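Long-range contact in MATE family efflux transporter (PDB 6IDP), which probably exports drugs and other toxic compounds across the bacterial membrane as a multidrug transporter whose conformational change depends on protons: residues E276-L290 and L360-V372. Sequence-based numbering, arbitrary orientation.
Sequences EFFALVAVLAMTMSL and LGALGICMLMVSV. With OLC ((2R)-2,3-dihydroxypropyl (9Z)-octadec-9-enoate), chain N.
L280 and M367 both place CG anti to their carbonyl carbons (chi1 -64° at M367); with chi2 extended, this brings M367 SD beside L280, and the bend at chi3 (59°) turns CE toward V283 and L284. M367 SD lies 4.1 Å from L280 CD1, and M367 CE 4.0 Å from V283 CG1. The methyls of L280 divide the work. CD1 meets L363 CD2 at 4.0 Å, the side chains crossing at about a right angle, while CD2 rests on the backbone, 3.4 Å from L360 O. G364, lacking a side chain, lets V283 CG1 approach to 3.8 Å from its CA. Further along, T287 CG2 faces S371 OG at 4.0 Å, yet both hydroxyls turn back to their own helices: T287 OG1 donates to L284 O (2.6 Å) and S371 OG to L368 O. L290 CD2 on V372 CG2 is the last contact. L280 interrupts helical geometry between helices 263-279 and 281-299, and the axis of segment 281-290 runs nearly parallel to that of 360-372 (12°, closest approach 9.4 Å). Within this MatE-family region, helix 303-330 also packs on V283, M286 and L290. Cohesion across the interface therefore rests on apolar packing, the hydroxyls being satisfied locally.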
ATOM      1  N   GLU A 276      -7.053 -11.310  -5.666  1.00 27.59           N
ATOM      2  CA  GLU A 276      -6.834 -10.056  -6.391  1.00 37.74           C
ATOM      3  C   GLU A 276      -5.553  -9.370  -5.934  1.00 38.05           C
ATOM      4  O   GLU A 276      -4.776  -8.879  -6.751  1.00 38.55           O
ATOM      5  CB  GLU A 276      -8.007  -9.091  -6.200  1.00 38.08           C
ATOM      6  CG  GLU A 276      -9.216  -9.346  -7.082  1.00 49.31           C
ATOM      7  CD  GLU A 276     -10.237  -8.222  -6.988  1.00 61.22           C
ATOM      8  OE1 GLU A 276      -9.822  -7.043  -6.973  1.00 58.28           O
ATOM      9  OE2 GLU A 276     -11.449  -8.516  -6.918  1.00 64.84           O
ATOM     10  N   PHE A 277      -5.350  -9.337  -4.620  1.00 35.67           N
ATOM     11  CA  PHE A 277      -4.185  -8.686  -4.042  1.00 39.43           C
ATOM     12  C   PHE A 277      -2.901  -9.340  -4.537  1.00 40.01           C
ATOM     13  O   PHE A 277      -1.972  -8.654  -4.968  1.00 41.29           O
ATOM     14  CB  PHE A 277      -4.247  -8.726  -2.514  1.00 40.40           C
ATOM     15  CG  PHE A 277      -3.233  -7.844  -1.847  1.00 45.57           C
ATOM     16  CD1 PHE A 277      -3.516  -6.512  -1.598  1.00 49.25           C
ATOM     17  CD2 PHE A 277      -1.995  -8.341  -1.476  1.00 50.00           C
ATOM     18  CE1 PHE A 277      -2.586  -5.692  -0.987  1.00 50.75           C
ATOM     19  CE2 PHE A 277      -1.061  -7.525  -0.867  1.00 55.19           C
ATOM     20  CZ  PHE A 277      -1.357  -6.199  -0.621  1.00 53.92           C
ATOM     21  N   PHE A 278      -2.856 -10.666  -4.483  1.00 35.04           N
ATOM     22  CA  PHE A 278      -1.689 -11.401  -4.949  1.00 36.24           C
ATOM     23  C   PHE A 278      -1.495 -11.264  -6.456  1.00 35.56           C
ATOM     24  O   PHE A 278      -0.366 -11.134  -6.928  1.00 33.95           O
ATOM     25  CB  PHE A 278      -1.794 -12.877  -4.566  1.00 39.96           C
ATOM     26  CG  PHE A 278      -1.210 -13.194  -3.223  1.00 54.57           C
ATOM     27  CD1 PHE A 278       0.164 -13.248  -3.052  1.00 61.35           C
ATOM     28  CD2 PHE A 278      -2.029 -13.440  -2.132  1.00 64.84           C
ATOM     29  CE1 PHE A 278       0.712 -13.539  -1.816  1.00 68.66           C
ATOM     30  CE2 PHE A 278      -1.486 -13.733  -0.893  1.00 69.11           C
ATOM     31  CZ  PHE A 278      -0.114 -13.782  -0.736  1.00 72.09           C
ATOM     32  N   ALA A 279      -2.591 -11.283  -7.209  1.00 23.11           N
ATOM     33  CA  ALA A 279      -2.512 -11.161  -8.663  1.00 29.58           C
ATOM     34  C   ALA A 279      -1.946  -9.807  -9.084  1.00 32.89           C
ATOM     35  O   ALA A 279      -1.407  -9.666 -10.182  1.00 33.94           O
ATOM     36  CB  ALA A 279      -3.884 -11.376  -9.290  1.00 26.31           C
ATOM     37  N   LEU A 280      -2.062  -8.818  -8.203  1.00 28.01           N
ATOM     38  CA  LEU A 280      -1.623  -7.459  -8.503  1.00 28.95           C
ATOM     39  C   LEU A 280      -0.355  -7.068  -7.748  1.00 31.79           C
ATOM     40  O   LEU A 280      -0.055  -5.883  -7.604  1.00 29.82           O
ATOM     41  CB  LEU A 280      -2.739  -6.460  -8.179  1.00 29.84           C
ATOM     42  CG  LEU A 280      -3.883  -6.309  -9.186  1.00 30.12           C
ATOM     43  CD1 LEU A 280      -5.054  -5.580  -8.546  1.00 36.12           C
ATOM     44  CD2 LEU A 280      -3.417  -5.573 -10.438  1.00 22.60           C
ATOM     45  N   VAL A 281       0.389  -8.059  -7.265  1.00 28.04           N
ATOM     46  CA  VAL A 281       1.559  -7.774  -6.445  1.00 31.12           C
ATOM     47  C   VAL A 281       2.681  -7.120  -7.261  1.00 27.83           C
ATOM     48  O   VAL A 281       3.448  -6.320  -6.729  1.00 31.92           O
ATOM     49  CB  VAL A 281       2.085  -9.058  -5.744  1.00 37.06           C
ATOM     50  CG1 VAL A 281       2.651 -10.044  -6.753  1.00 40.63           C
ATOM     51  CG2 VAL A 281       3.119  -8.706  -4.683  1.00 37.57           C
ATOM     52  N   ALA A 282       2.765  -7.432  -8.549  1.00 23.59           N
ATOM     53  CA  ALA A 282       3.790  -6.822  -9.393  1.00 31.27           C
ATOM     54  C   ALA A 282       3.450  -5.364  -9.674  1.00 34.38           C
ATOM     55  O   ALA A 282       4.341  -4.513  -9.751  1.00 34.70           O
ATOM     56  CB  ALA A 282       3.948  -7.589 -10.692  1.00 29.26           C
ATOM     57  N   VAL A 283       2.161  -5.079  -9.835  1.00 27.33           N
ATOM     58  CA  VAL A 283       1.716  -3.710 -10.041  1.00 28.39           C
ATOM     59  C   VAL A 283       1.962  -2.911  -8.765  1.00 37.44           C
ATOM     60  O   VAL A 283       2.425  -1.767  -8.811  1.00 32.46           O
ATOM     61  CB  VAL A 283       0.230  -3.643 -10.435  1.00 29.26           C
ATOM     62  CG1 VAL A 283      -0.202  -2.202 -10.642  1.00 33.62           C
ATOM     63  CG2 VAL A 283      -0.017  -4.453 -11.697  1.00 25.19           C
ATOM     64  N   LEU A 284       1.671  -3.537  -7.626  1.00 30.13           N
ATOM     65  CA  LEU A 284       1.902  -2.930  -6.321  1.00 33.14           C
ATOM     66  C   LEU A 284       3.373  -2.549  -6.142  1.00 32.79           C
ATOM     67  O   LEU A 284       3.688  -1.446  -5.693  1.00 28.10           O
ATOM     68  CB  LEU A 284       1.454  -3.882  -5.211  1.00 40.46           C
ATOM     69  CG  LEU A 284       1.108  -3.289  -3.842  1.00 55.43           C
ATOM     70  CD1 LEU A 284       2.333  -3.172  -2.939  1.00 60.26           C
ATOM     71  CD2 LEU A 284       0.405  -1.941  -3.994  1.00 56.58           C
ATOM     72  N   ALA A 285       4.269  -3.462  -6.503  1.00 33.47           N
ATOM     73  CA  ALA A 285       5.703  -3.202  -6.439  1.00 33.58           C
ATOM     74  C   ALA A 285       6.088  -2.012  -7.315  1.00 32.20           C
ATOM     75  O   ALA A 285       6.948  -1.210  -6.949  1.00 30.83           O
ATOM     76  CB  ALA A 285       6.488  -4.440  -6.858  1.00 28.04           C
ATOM     77  N   MET A 286       5.434  -1.900  -8.468  1.00 26.31           N
ATOM     78  CA  MET A 286       5.736  -0.845  -9.432  1.00 32.10           C
ATOM     79  C   MET A 286       5.319   0.534  -8.918  1.00 33.90           C
ATOM     80  O   MET A 286       5.927   1.540  -9.274  1.00 30.62           O
ATOM     81  CB  MET A 286       5.051  -1.136 -10.771  1.00 33.73           C
ATOM     82  CG  MET A 286       5.822  -0.647 -11.990  1.00 39.71           C
ATOM     83  SD  MET A 286       5.230  -1.376 -13.536  1.00 47.67           S
ATOM     84  CE  MET A 286       4.708  -2.987 -12.954  1.00 37.05           C
ATOM     85  N   THR A 287       4.291   0.581  -8.076  1.00 29.04           N
ATOM     86  CA  THR A 287       3.832   1.852  -7.520  1.00 28.24           C
ATOM     87  C   THR A 287       4.793   2.382  -6.459  1.00 27.83           C
ATOM     88  O   THR A 287       4.610   3.481  -5.939  1.00 32.15           O
ATOM     89  CB  THR A 287       2.424   1.736  -6.902  1.00 33.86           C
ATOM     90  OG1 THR A 287       2.441   0.774  -5.842  1.00 36.32           O
ATOM     91  CG2 THR A 287       1.413   1.319  -7.956  1.00 34.85           C
ATOM     92  N   MET A 288       5.811   1.592  -6.137  1.00 27.08           N
ATOM     93  CA  MET A 288       6.847   2.026  -5.212  1.00 33.75           C
ATOM     94  C   MET A 288       8.178   2.269  -5.924  1.00 33.30           C
ATOM     95  O   MET A 288       9.029   3.003  -5.425  1.00 27.48           O
ATOM     96  CB  MET A 288       7.026   0.997  -4.095  1.00 36.06           C
ATOM     97  CG  MET A 288       5.859   0.947  -3.127  1.00 41.24           C
ATOM     98  SD  MET A 288       6.048  -0.336  -1.879  1.00 66.10           S
ATOM     99  CE  MET A 288       5.937  -1.803  -2.898  1.00 77.92           C
ATOM    100  N   SER A 289       8.351   1.658  -7.091  1.00 30.75           N
ATOM    101  CA  SER A 289       9.605   1.785  -7.830  1.00 31.72           C
ATOM    102  C   SER A 289       9.532   2.865  -8.906  1.00 31.89           C
ATOM    103  O   SER A 289      10.508   3.569  -9.158  1.00 29.91           O
ATOM    104  CB  SER A 289       9.992   0.445  -8.460  1.00 32.04           C
ATOM    105  OG  SER A 289       8.969  -0.035  -9.315  1.00 38.16           O
ATOM    106  N   LEU A 290       8.367   2.994  -9.531  1.00 29.01           N
ATOM    107  CA  LEU A 290       8.174   3.946 -10.621  1.00 27.70           C
ATOM    108  C   LEU A 290       8.161   5.431 -10.199  1.00 28.75           C
ATOM    109  O   LEU A 290       8.777   6.254 -10.877  1.00 31.49           O
ATOM    110  CB  LEU A 290       6.881   3.610 -11.373  1.00 27.05           C
ATOM    111  CG  LEU A 290       6.546   4.420 -12.624  1.00 36.76           C
ATOM    112  CD1 LEU A 290       7.683   4.340 -13.626  1.00 28.66           C
ATOM    113  CD2 LEU A 290       5.245   3.922 -13.239  1.00 35.27           C
ATOM    114  N   LEU A 360      -8.208  -6.875 -13.987  1.00 25.26           N
ATOM    115  CA  LEU A 360      -7.152  -6.424 -13.082  1.00 31.15           C
ATOM    116  C   LEU A 360      -6.040  -5.668 -13.819  1.00 31.07           C
ATOM    117  O   LEU A 360      -5.273  -4.928 -13.205  1.00 33.60           O
ATOM    118  CB  LEU A 360      -6.567  -7.609 -12.305  1.00 26.84           C
ATOM    119  CG  LEU A 360      -7.542  -8.316 -11.351  1.00 29.14           C
ATOM    120  CD1 LEU A 360      -6.836  -9.371 -10.503  1.00 23.59           C
ATOM    121  CD2 LEU A 360      -8.284  -7.315 -10.465  1.00 21.19           C
ATOM    122  N   GLY A 361      -5.960  -5.851 -15.132  1.00 26.61           N
ATOM    123  CA  GLY A 361      -5.038  -5.078 -15.943  1.00 21.84           C
ATOM    124  C   GLY A 361      -5.452  -3.622 -15.948  1.00 31.42           C
ATOM    125  O   GLY A 361      -4.625  -2.725 -15.759  1.00 28.76           O
ATOM    126  N   ALA A 362      -6.745  -3.391 -16.153  1.00 26.79           N
ATOM    127  CA  ALA A 362      -7.301  -2.045 -16.154  1.00 24.14           C
ATOM    128  C   ALA A 362      -7.227  -1.411 -14.763  1.00 28.33           C
ATOM    129  O   ALA A 362      -6.991  -0.212 -14.636  1.00 27.49           O
ATOM    130  CB  ALA A 362      -8.736  -2.074 -16.651  1.00 25.13           C
ATOM    131  N   LEU A 363      -7.438  -2.214 -13.724  1.00 28.38           N
ATOM    132  CA  LEU A 363      -7.336  -1.717 -12.357  1.00 27.32           C
ATOM    133  C   LEU A 363      -5.890  -1.355 -12.048  1.00 26.71           C
ATOM    134  O   LEU A 363      -5.616  -0.345 -11.398  1.00 25.69           O
ATOM    135  CB  LEU A 363      -7.857  -2.750 -11.355  1.00 23.30           C
ATOM    136  CG  LEU A 363      -7.815  -2.368  -9.872  1.00 29.73           C
ATOM    137  CD1 LEU A 363      -8.550  -1.060  -9.620  1.00 26.37           C
ATOM    138  CD2 LEU A 363      -8.401  -3.483  -9.010  1.00 30.68           C
ATOM    139  N   GLY A 364      -4.970  -2.192 -12.519  1.00 20.94           N
ATOM    140  CA  GLY A 364      -3.550  -1.929 -12.382  1.00 20.83           C
ATOM    141  C   GLY A 364      -3.144  -0.616 -13.031  1.00 24.33           C
ATOM    142  O   GLY A 364      -2.292   0.099 -12.504  1.00 26.29           O
ATOM    143  N   ILE A 365      -3.751  -0.302 -14.174  1.00 24.52           N
ATOM    144  CA  ILE A 365      -3.501   0.967 -14.853  1.00 29.06           C
ATOM    145  C   ILE A 365      -3.933   2.132 -13.966  1.00 34.71           C
ATOM    146  O   ILE A 365      -3.221   3.131 -13.839  1.00 32.08           O
ATOM    147  CB  ILE A 365      -4.242   1.054 -16.203  1.00 32.04           C
ATOM    148  CG1 ILE A 365      -3.649   0.063 -17.210  1.00 33.01           C
ATOM    149  CG2 ILE A 365      -4.182   2.476 -16.759  1.00 28.07           C
ATOM    150  CD1 ILE A 365      -2.187   0.330 -17.548  1.00 33.20           C
ATOM    151  N   CYS A 366      -5.100   1.981 -13.349  1.00 33.96           N
ATOM    152  CA  CYS A 366      -5.638   2.987 -12.442  1.00 28.27           C
ATOM    153  C   CYS A 366      -4.700   3.214 -11.258  1.00 29.61           C
ATOM    154  O   CYS A 366      -4.439   4.356 -10.871  1.00 30.28           O
ATOM    155  CB  CYS A 366      -7.026   2.571 -11.952  1.00 24.63           C
ATOM    156  SG  CYS A 366      -7.884   3.841 -11.000  1.00 38.05           S
ATOM    157  N   MET A 367      -4.195   2.121 -10.694  1.00 24.15           N
ATOM    158  CA  MET A 367      -3.213   2.192  -9.617  1.00 27.35           C
ATOM    159  C   MET A 367      -1.949   2.904 -10.084  1.00 30.19           C
ATOM    160  O   MET A 367      -1.371   3.711  -9.360  1.00 28.40           O
ATOM    161  CB  MET A 367      -2.861   0.792  -9.116  1.00 25.96           C
ATOM    162  CG  MET A 367      -4.022   0.045  -8.476  1.00 32.12           C
ATOM    163  SD  MET A 367      -3.679  -1.717  -8.255  1.00 35.52           S
ATOM    164  CE  MET A 367      -2.232  -1.657  -7.204  1.00 38.18           C
ATOM    165  N   LEU A 368      -1.532   2.589 -11.304  1.00 27.95           N
ATOM    166  CA  LEU A 368      -0.317   3.143 -11.884  1.00 31.22           C
ATOM    167  C   LEU A 368      -0.448   4.645 -12.099  1.00 29.00           C
ATOM    168  O   LEU A 368       0.455   5.413 -11.773  1.00 28.83           O
ATOM    169  CB  LEU A 368      -0.002   2.447 -13.209  1.00 32.61           C
ATOM    170  CG  LEU A 368       1.440   2.021 -13.481  1.00 41.95           C
ATOM    171  CD1 LEU A 368       1.920   1.046 -12.420  1.00 42.71           C
ATOM    172  CD2 LEU A 368       1.543   1.401 -14.865  1.00 41.11           C
ATOM    173  N   MET A 369      -1.590   5.055 -12.642  1.00 26.88           N
ATOM    174  CA  MET A 369      -1.832   6.456 -12.949  1.00 28.58           C
ATOM    175  C   MET A 369      -1.886   7.316 -11.685  1.00 30.63           C
ATOM    176  O   MET A 369      -1.449   8.468 -11.703  1.00 24.43           O
ATOM    177  CB  MET A 369      -3.122   6.606 -13.756  1.00 24.07           C
ATOM    178  CG  MET A 369      -3.060   5.986 -15.149  1.00 24.32           C
ATOM    179  SD  MET A 369      -1.771   6.702 -16.194  1.00 33.97           S
ATOM    180  CE  MET A 369      -0.478   5.467 -16.095  1.00 26.57           C
ATOM    181  N   VAL A 370      -2.412   6.757 -10.596  1.00 24.08           N
ATOM    182  CA  VAL A 370      -2.437   7.461  -9.316  1.00 23.78           C
ATOM    183  C   VAL A 370      -1.018   7.761  -8.842  1.00 28.92           C
ATOM    184  O   VAL A 370      -0.700   8.897  -8.491  1.00 29.45           O
ATOM    185  CB  VAL A 370      -3.178   6.657  -8.219  1.00 24.35           C
ATOM    186  CG1 VAL A 370      -2.894   7.244  -6.838  1.00 22.66           C
ATOM    187  CG2 VAL A 370      -4.673   6.636  -8.489  1.00 22.68           C
ATOM    188  N   SER A 371      -0.169   6.738  -8.848  1.00 27.45           N
ATOM    189  CA  SER A 371       1.208   6.886  -8.392  1.00 26.57           C
ATOM    190  C   SER A 371       2.013   7.808  -9.306  1.00 23.42           C
ATOM    191  O   SER A 371       2.890   8.533  -8.843  1.00 32.53           O
ATOM    192  CB  SER A 371       1.887   5.518  -8.293  1.00 29.44           C
ATOM    193  OG  SER A 371       2.069   4.949  -9.577  1.00 37.77           O
ATOM    194  N   VAL A 372       1.710   7.777 -10.601  1.00 23.93           N
ATOM    195  CA  VAL A 372       2.394   8.628 -11.569  1.00 23.35           C
ATOM    196  C   VAL A 372       1.987  10.092 -11.386  1.00 27.42           C
ATOM    197  O   VAL A 372       2.834  10.987 -11.415  1.00 26.64           O
ATOM    198  CB  VAL A 372       2.107   8.181 -13.021  1.00 22.92           C
ATOM    199  CG1 VAL A 372       2.485   9.274 -14.014  1.00 25.04           C
ATOM    200  CG2 VAL A 372       2.853   6.890 -13.334  1.00 21.26           C
TER
HETATM  201  C18 OLC N 513      -1.649 -15.806  -9.309  1.00 58.60           C
HETATM  202  C17 OLC N 513      -0.906 -14.552  -9.713  1.00 59.75           C
HETATM  203  C16 OLC N 513       0.491 -14.587  -9.132  1.00 60.78           C
HETATM  204  C12 OLC N 513       4.838 -12.307  -8.789  1.00 60.03           C
HETATM  205  C15 OLC N 513       1.249 -13.342  -9.539  1.00 59.86           C
HETATM  206  C13 OLC N 513       3.487 -12.287  -9.471  1.00 62.02           C
HETATM  207  C14 OLC N 513       2.577 -13.299  -8.811  1.00 64.49           C